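Side-chain contact in heme-binding protein A (Haemophilus parasuis 29755, PDB 3TPA), which probably binds glutathione as an extracellular solute-binding protein of the GbpA family: residues D245-I249 with S250-Q254. The protein carries 1 engineered substitution. Sequence-based numbering, arbitrary orientation.
Sequences DFPNI and SDIAQ
Pro247 and Ile249 pack against Ile252 where the loop after strand 243-244 turns into the short helix 249-255 of this family 5 solute-binding protein. This is the tight, apolar side of the helix start. Ile249 CD1 lies 3.9 Å from Ile252 CG1. With chi1 at -176° the Ile249 CG1 branch extends opposite the backbone N, and chi2 of 68° then sets CD1 against Ile252. From the loop, Pro247 CG meets Ile252 CD1 at 4.2 Å. Strand 478-491 adds Pro489 beside Pro247 and Tyr487 beside the buried Ile252. Two backbone bonds close the first turn. Asp251 N donates to Asn248 O at 2.9 Å, and Ile252 N donates to Ile249 O at 3.1 Å. Each links residues three apart.

The other side is looser and hydrated. One water takes the Ala253 N-H and donates to Ile249 O. The side chains of Asn248 and Asp251 come closest at Asn248 CB and Asp251 OD2, 3.7 Å apart. Two other waters join the polar groups of this pair. Both donate to Asp251 OD2: one, 2.6 Å from OD2, accepts from Asn248 N, and the other, 2.7 Å from OD2, accepts from Asn248 ND2.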
loop_
_atom_site.group_PDB
_atom_site.type_symbol
_atom_site.label_atom_id
_atom_site.label_comp_id
_atom_site.label_asym_id
_atom_site.label_seq_id
_atom_site.Cartn_x
_atom_site.Cartn_y
_atom_site.Cartn_z
ATOM N N ASP A 245 -12.449 5.950 10.994
ATOM C CA ASP A 245 -11.246 6.134 10.197
ATOM C C ASP A 245 -10.699 7.556 10.373
ATOM O O ASP A 245 -11.320 8.398 11.023
ATOM C CB ASP A 245 -11.489 5.786 8.720
ATOM C CG ASP A 245 -12.431 6.748 8.020
ATOM O OD1 ASP A 245 -13.054 7.601 8.692
ATOM O OD2 ASP A 245 -12.561 6.630 6.778
ATOM N N PHE A 246 -9.518 7.790 9.808
ATOM C CA PHE A 246 -8.825 9.082 9.888
ATOM C C PHE A 246 -9.030 9.812 11.221
ATOM O O PHE A 246 -9.498 10.942 11.248
ATOM C CB PHE A 246 -9.202 9.976 8.694
ATOM C CG PHE A 246 -8.788 9.398 7.350
ATOM C CD1 PHE A 246 -7.497 9.549 6.876
ATOM C CD2 PHE A 246 -9.688 8.682 6.584
ATOM C CE1 PHE A 246 -7.112 8.996 5.639
ATOM C CE2 PHE A 246 -9.312 8.130 5.352
ATOM C CZ PHE A 246 -8.026 8.288 4.878
ATOM N N PRO A 247 -8.651 9.165 12.333
ATOM C CA PRO A 247 -8.677 9.859 13.620
ATOM C C PRO A 247 -7.707 11.039 13.642
ATOM O O PRO A 247 -6.585 10.906 13.161
ATOM C CB PRO A 247 -8.188 8.789 14.597
ATOM C CG PRO A 247 -7.309 7.896 13.761
ATOM C CD PRO A 247 -7.984 7.854 12.417
ATOM N N ASN A 248 -8.120 12.186 14.179
ATOM C CA ASN A 248 -7.175 13.276 14.382
ATOM C C ASN A 248 -6.058 12.816 15.302
ATOM O O ASN A 248 -6.309 12.242 16.363
ATOM C CB ASN A 248 -7.858 14.506 14.984
ATOM C CG ASN A 248 -8.460 15.419 13.936
ATOM O OD1 ASN A 248 -8.184 15.296 12.742
ATOM N ND2 ASN A 248 -9.293 16.353 14.386
ATOM N N ILE A 249 -4.821 13.070 14.893
ATOM C CA ILE A 249 -3.660 12.650 15.685
ATOM C C ILE A 249 -3.682 13.240 17.093
ATOM O O ILE A 249 -3.205 12.612 18.041
ATOM C CB ILE A 249 -2.325 13.003 14.993
ATOM C CG1 ILE A 249 -1.142 12.453 15.800
ATOM C CG2 ILE A 249 -2.196 14.515 14.782
ATOM C CD1 ILE A 249 -1.054 10.941 15.814
ATOM N N SER A 250 -4.235 14.447 17.215
ATOM C CA SER A 250 -4.383 15.132 18.499
ATOM C C SER A 250 -5.154 14.291 19.510
ATOM O O SER A 250 -4.984 14.460 20.712
ATOM C CB SER A 250 -5.157 16.443 18.307
ATOM O OG SER A 250 -4.620 17.213 17.252
ATOM N N ASP A 251 -6.047 13.438 19.017
ATOM C CA ASP A 251 -6.913 12.633 19.871
ATOM C C ASP A 251 -6.306 11.288 20.266
ATOM O O ASP A 251 -6.805 10.622 21.161
ATOM C CB ASP A 251 -8.265 12.363 19.178
ATOM C CG ASP A 251 -9.127 13.604 19.053
ATOM O OD1 ASP A 251 -9.092 14.459 19.960
ATOM O OD2 ASP A 251 -9.856 13.716 18.037
ATOM N N ILE A 252 -5.252 10.869 19.584
ATOM C CA ILE A 252 -4.694 9.532 19.801
ATOM C C ILE A 252 -4.253 9.270 21.244
ATOM O O ILE A 252 -4.591 8.236 21.832
ATOM C CB ILE A 252 -3.543 9.225 18.831
ATOM C CG1 ILE A 252 -4.092 9.039 17.414
ATOM C CG2 ILE A 252 -2.836 7.962 19.252
ATOM C CD1 ILE A 252 -5.058 7.864 17.267
ATOM N N ALA A 253 -3.497 10.208 21.808
ATOM C CA ALA A 253 -3.002 10.074 23.176
ATOM C C ALA A 253 -4.128 9.841 24.192
ATOM O O ALA A 253 -4.030 8.970 25.048
ATOM C CB ALA A 253 -2.187 11.305 23.563
ATOM N N GLN A 254 -5.203 10.609 24.096
ATOM C CA GLN A 254 -6.337 10.373 24.981
ATOM C C GLN A 254 -7.128 9.094 24.653
ATOM O O GLN A 254 -7.714 8.480 25.552
ATOM C CB GLN A 254 -7.274 11.580 25.010
ATOM C CG GLN A 254 -8.533 11.342 25.855
ATOM C CD GLN A 254 -8.201 11.028 27.304
ATOM O OE1 GLN A 254 -7.258 11.581 27.875
ATOM N NE2 GLN A 254 -8.976 10.134 27.906
HETATM O O HOH W 1 -10.520 12.023 16.164
HETATM O O HOH W 2 -10.213 16.191 17.026
HETATM O O HOH W 3 -2.284 12.635 20.674
#